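Side-chain contacts in papain inhibitor (Streptomyces mobaraensis, PDB 5NTB), which inhibits the cysteine proteases papain and bromelain and the serine protease trypsin, and serves transglutaminase as a glutamine and lysine donor substrate: residues G10-Y15 against V60-R65; T81-S86 against N102-K107. One frame throughout, in Å; residues are numbered along the deposited sequence. Where two conformers were deposited one is given.

Contact 1: residues G10-Y15 against V60-R65; sequences GKMTYY and VSYNGR. With SO4 (sulfate ion), chain D.
M12 reaches across to V60 and Y62 with the last two atoms of its side chain, the SD lying 4.4 Å from V60 CG1 and the CE 4.2 Å from Y62 CD2. The methyl meets the tyrosine ring obliquely, and no hydrogen bond crosses between the segments, so the contact is apolar and modest, burying 101 Å² in all. What brings the thioether there is an extended chain: beyond CB it runs straight, with chi2 at 180° and chi3 at -175°, which carries CE far enough to span backbones whose nearest CA atoms, those of M12 and V60, stand 9.2 Å apart. I104 touches M12, V60 and Y62 alike, and L93 covers both M12 and V60, consistent with a place in the interior of the double-psi beta-barrel that the family predicts. Y62 also opens a type I' turn ending at R65, closed by Y62 N to R65 O at 2.9 Å and R65 N to Y62 O at 3.0 Å; N63 CB rests over one face of the Y62 ring, offset toward its rim. K11, next to M12 on the strand, holds a sulfate, probably from the crystallisation liquor, through NZ to O1 at 2.6 Å, its chain bending at chi3 (87°) on the way. H82 ND1 and D79 N bind the same anion, and a methionine in place of K11 would probably leave the sulfate without this charged donor and weaken its site. Further along the strand, T13 OG1 is hydrogen-bonded to H82 NE2 and to D84 OD1.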
# COMPACT_ATOMS: atom_id res chain seq x y z
N GLY A 10 1.00 11.90 -1.49
CA GLY A 10 1.89 11.18 -2.37
C GLY A 10 1.19 10.73 -3.62
O GLY A 10 0.28 11.39 -4.13
N LYS A 11 1.62 9.60 -4.13
CA LYS A 11 1.10 9.09 -5.38
C LYS A 11 0.80 7.61 -5.21
O LYS A 11 1.31 6.95 -4.29
CB LYS A 11 2.08 9.30 -6.54
CG LYS A 11 3.30 8.42 -6.47
CD LYS A 11 4.18 8.55 -7.71
CE LYS A 11 5.17 9.69 -7.54
NZ LYS A 11 6.27 9.61 -8.54
N MET A 12 -0.04 7.11 -6.09
CA MET A 12 -0.36 5.70 -6.08
C MET A 12 -0.24 5.12 -7.48
O MET A 12 -0.62 5.75 -8.47
CB MET A 12 -1.75 5.43 -5.51
CG MET A 12 -2.89 6.02 -6.31
SD MET A 12 -4.47 5.62 -5.53
CE MET A 12 -5.60 6.30 -6.74
N THR A 13 0.33 3.94 -7.54
CA THR A 13 0.30 3.08 -8.71
C THR A 13 -0.36 1.78 -8.29
O THR A 13 -0.82 1.63 -7.15
CB THR A 13 1.71 2.85 -9.25
OG1 THR A 13 2.54 2.38 -8.18
CG2 THR A 13 2.29 4.15 -9.77
N TYR A 14 -0.42 0.82 -9.20
CA TYR A 14 -0.97 -0.46 -8.81
C TYR A 14 -0.16 -1.59 -9.41
O TYR A 14 0.59 -1.42 -10.38
CB TYR A 14 -2.45 -0.60 -9.20
CG TYR A 14 -2.68 -0.63 -10.69
CD1 TYR A 14 -2.56 -1.82 -11.40
CD2 TYR A 14 -3.01 0.53 -11.38
CE1 TYR A 14 -2.76 -1.86 -12.75
CE2 TYR A 14 -3.21 0.49 -12.75
CZ TYR A 14 -3.08 -0.71 -13.42
OH TYR A 14 -3.29 -0.77 -14.78
N TYR A 15 -0.33 -2.78 -8.83
CA TYR A 15 0.38 -3.96 -9.29
C TYR A 15 -0.54 -5.17 -9.23
O TYR A 15 -1.62 -5.12 -8.66
CB TYR A 15 1.68 -4.18 -8.51
CG TYR A 15 1.59 -4.73 -7.09
CD1 TYR A 15 1.00 -4.00 -6.06
CD2 TYR A 15 2.19 -5.95 -6.77
CE1 TYR A 15 0.98 -4.48 -4.76
CE2 TYR A 15 2.19 -6.43 -5.48
CZ TYR A 15 1.57 -5.70 -4.48
OH TYR A 15 1.57 -6.19 -3.18
N VAL A 60 -6.51 5.35 2.26
CA VAL A 60 -6.10 6.06 1.05
C VAL A 60 -7.27 6.88 0.56
O VAL A 60 -8.37 6.34 0.38
CB VAL A 60 -5.64 5.10 -0.06
CG1 VAL A 60 -5.07 5.91 -1.23
CG2 VAL A 60 -4.61 4.12 0.48
N SER A 61 -7.04 8.16 0.33
CA SER A 61 -8.08 9.08 -0.10
C SER A 61 -7.70 9.68 -1.44
O SER A 61 -6.57 10.13 -1.64
CB SER A 61 -8.30 10.19 0.92
OG SER A 61 -8.59 9.64 2.19
N TYR A 62 -8.65 9.66 -2.37
CA TYR A 62 -8.47 10.35 -3.63
C TYR A 62 -9.84 10.78 -4.12
O TYR A 62 -10.79 9.99 -4.07
CB TYR A 62 -7.80 9.44 -4.66
CG TYR A 62 -7.72 10.05 -6.04
CD1 TYR A 62 -7.01 11.21 -6.25
CD2 TYR A 62 -8.37 9.47 -7.12
CE1 TYR A 62 -6.95 11.79 -7.49
CE2 TYR A 62 -8.31 10.03 -8.36
CZ TYR A 62 -7.60 11.18 -8.55
OH TYR A 62 -7.54 11.74 -9.80
N ASN A 63 -9.95 12.03 -4.56
CA ASN A 63 -11.15 12.50 -5.23
C ASN A 63 -12.38 12.31 -4.35
O ASN A 63 -13.46 11.98 -4.84
CB ASN A 63 -11.34 11.79 -6.58
CG ASN A 63 -11.40 12.76 -7.75
OD1 ASN A 63 -11.78 13.91 -7.59
ND2 ASN A 63 -11.05 12.27 -8.94
N GLY A 64 -12.21 12.50 -3.04
CA GLY A 64 -13.33 12.46 -2.12
C GLY A 64 -13.75 11.09 -1.64
O GLY A 64 -14.73 10.98 -0.90
N ARG A 65 -13.06 10.03 -2.06
CA ARG A 65 -13.34 8.68 -1.62
C ARG A 65 -12.17 8.16 -0.80
O ARG A 65 -11.01 8.43 -1.12
CB ARG A 65 -13.56 7.74 -2.81
CG ARG A 65 -14.82 8.03 -3.60
CD ARG A 65 -15.05 6.96 -4.67
NE ARG A 65 -16.13 7.36 -5.57
CZ ARG A 65 -15.97 8.18 -6.60
NH1 ARG A 65 -14.77 8.69 -6.89
NH2 ARG A 65 -17.01 8.49 -7.36
S SO4 D . 8.84 7.22 -7.49
O1 SO4 D . 8.20 8.52 -7.25
O2 SO4 D . 8.41 6.69 -8.78
O3 SO4 D . 8.46 6.30 -6.41
O4 SO4 D . 10.29 7.40 -7.47

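Contact 2: residues T81-S86 against N102-K107; sequences THIDLS and NGITWK. With SO4 (sulfate ion), chain D.
I83 lays its CG2 methyl on one face of the W106 indole, and their side chains lie antiparallel, side by side. The methyl carbon sits 3.6 Å from the centroid of the five-membered ring and 20° off the ring normal, which makes this a CH-pi contact; its nearest ring atom is CE2. With CG1 of I83 placed between the backbone N and the carbonyl carbon, CG2 goes over the indole, while CD1 meets I104 CD1 at 3.7 Å and also brushes the near end of the indole. The two isoleucines meet at a slant. The indole's N-H is held by T81, two residues before I83: NE1 donates to T81 O at 3.0 Å with an N-H...O angle of 155°. This bond approaches the carbonyl from above, 47° out of its plane, while the oxygen itself is slightly tilted from the indole plane. T81 CA also lies at the ring edge, near its plane, so a face contact and an edge bond together fix how the indole is turned, and the buried NE1 has its acceptor. H82 leaves the backbone away from 102-107, and in the plane of its imidazole ND1 donates to sulfate O3 at 2.7 Å, nearly straight. Beyond the pair, F108 stacks edge-to-face on W106, and V60 touches both I83 and I104. G103 and I104 form a G1 beta bulge facing G10. I83, I104 and W106, from two strands of one curled mixed sheet, pack in a buried layer, consistent with the interior of the family's double-psi beta-barrel.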
# COMPACT_ATOMS: atom_id res chain seq x y z
N THR A 81 6.57 8.40 -0.22
CA THR A 81 5.12 8.57 -0.13
C THR A 81 4.39 7.97 -1.32
O THR A 81 3.19 8.23 -1.50
CB THR A 81 4.74 10.04 0.02
OG1 THR A 81 5.19 10.76 -1.12
CG2 THR A 81 5.35 10.63 1.31
N HIS A 82 5.07 7.15 -2.12
CA HIS A 82 4.47 6.46 -3.25
C HIS A 82 4.04 5.07 -2.81
O HIS A 82 4.88 4.22 -2.51
CB HIS A 82 5.49 6.42 -4.39
CG HIS A 82 5.12 5.51 -5.52
ND1 HIS A 82 6.01 5.21 -6.54
CD2 HIS A 82 3.98 4.84 -5.82
CE1 HIS A 82 5.44 4.38 -7.39
NE2 HIS A 82 4.21 4.14 -6.98
N ILE A 83 2.72 4.82 -2.79
CA ILE A 83 2.21 3.49 -2.45
C ILE A 83 1.83 2.75 -3.72
O ILE A 83 1.37 3.34 -4.70
CB ILE A 83 1.02 3.57 -1.47
CG1 ILE A 83 -0.15 4.35 -2.07
CG2 ILE A 83 1.47 4.16 -0.16
CD1 ILE A 83 -1.40 4.36 -1.17
N ASP A 84 2.00 1.44 -3.68
CA ASP A 84 1.66 0.56 -4.79
C ASP A 84 0.48 -0.28 -4.31
O ASP A 84 0.64 -1.26 -3.58
CB ASP A 84 2.87 -0.30 -5.16
CG ASP A 84 2.88 -0.74 -6.63
OD1 ASP A 84 2.05 -0.28 -7.43
OD2 ASP A 84 3.77 -1.55 -6.98
N LEU A 85 -0.72 0.14 -4.69
CA LEU A 85 -1.92 -0.58 -4.30
C LEU A 85 -2.08 -1.82 -5.16
O LEU A 85 -1.60 -1.89 -6.29
CB LEU A 85 -3.16 0.30 -4.47
CG LEU A 85 -3.36 1.40 -3.44
CD1 LEU A 85 -4.50 2.29 -3.91
CD2 LEU A 85 -3.70 0.82 -2.09
N SER A 86 -2.78 -2.81 -4.62
CA SER A 86 -3.25 -3.85 -5.52
C SER A 86 -4.11 -3.24 -6.62
O SER A 86 -4.76 -2.21 -6.44
CB SER A 86 -4.02 -4.91 -4.74
OG SER A 86 -5.22 -4.38 -4.19
N ASN A 102 -1.13 11.07 -9.09
CA ASN A 102 -0.47 11.93 -8.13
C ASN A 102 -1.51 12.63 -7.27
O ASN A 102 -2.69 12.73 -7.64
CB ASN A 102 0.39 12.97 -8.84
CG ASN A 102 1.54 12.34 -9.58
OD1 ASN A 102 2.42 11.73 -8.98
ND2 ASN A 102 1.54 12.47 -10.90
N GLY A 103 -1.06 13.13 -6.13
CA GLY A 103 -1.95 13.92 -5.30
C GLY A 103 -2.99 13.12 -4.54
O GLY A 103 -4.11 13.61 -4.35
N ILE A 104 -2.66 11.91 -4.12
CA ILE A 104 -3.51 11.19 -3.18
C ILE A 104 -3.03 11.54 -1.78
O ILE A 104 -1.95 12.11 -1.58
CB ILE A 104 -3.47 9.67 -3.38
CG1 ILE A 104 -2.05 9.15 -3.12
CG2 ILE A 104 -3.93 9.33 -4.78
CD1 ILE A 104 -2.00 7.79 -2.46
N THR A 105 -3.84 11.20 -0.80
CA THR A 105 -3.42 11.28 0.59
C THR A 105 -3.56 9.89 1.19
O THR A 105 -4.46 9.13 0.82
CB THR A 105 -4.24 12.29 1.37
OG1 THR A 105 -5.56 11.76 1.58
CG2 THR A 105 -4.34 13.64 0.61
N TRP A 106 -2.65 9.55 2.09
CA TRP A 106 -2.73 8.26 2.74
C TRP A 106 -2.12 8.34 4.13
O TRP A 106 -1.32 9.22 4.43
CB TRP A 106 -2.07 7.14 1.90
CG TRP A 106 -0.59 7.22 1.69
CD1 TRP A 106 0.07 7.91 0.70
CD2 TRP A 106 0.41 6.56 2.46
NE1 TRP A 106 1.43 7.70 0.81
CE2 TRP A 106 1.67 6.88 1.88
CE3 TRP A 106 0.38 5.71 3.57
CZ2 TRP A 106 2.87 6.40 2.39
CZ3 TRP A 106 1.57 5.22 4.07
CH2 TRP A 106 2.81 5.56 3.47
N LYS A 107 -2.51 7.39 4.97
CA LYS A 107 -1.96 7.32 6.31
C LYS A 107 -1.98 5.87 6.74
O LYS A 107 -2.85 5.09 6.33
CB LYS A 107 -2.74 8.18 7.32
CG LYS A 107 -4.18 7.75 7.50
CD LYS A 107 -4.84 8.59 8.59
CE LYS A 107 -6.28 8.18 8.80
NZ LYS A 107 -6.90 8.96 9.92
S SO4 D . 8.84 7.22 -7.49
O1 SO4 D . 8.20 8.52 -7.25
O2 SO4 D . 8.41 6.69 -8.78
O3 SO4 D . 8.46 6.30 -6.41
O4 SO4 D . 10.29 7.40 -7.47

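From the N terminus, strand 8-18 supplies the first half of contact 1, and the chain returns 45 residues later on strand 57-62 to close it. Contact 2 then opens at 81-86 and closes at 102-107 after a shorter excursion that includes helix 87-90, so the two follow in series, neither nested nor crossed. In space they touch, their centres 5 Å apart: strand 8-18 runs parallel to 82-86 and antiparallel to 104-109, while 57-62 pairs with 104-109. A probable hydrogen bond from S61 N to T105 O, 2.8 Å, joins the second halves, and both contacts place a side chain, K11 and H82, on the same sulfate, beside the paired strands 8-18 and 82-86.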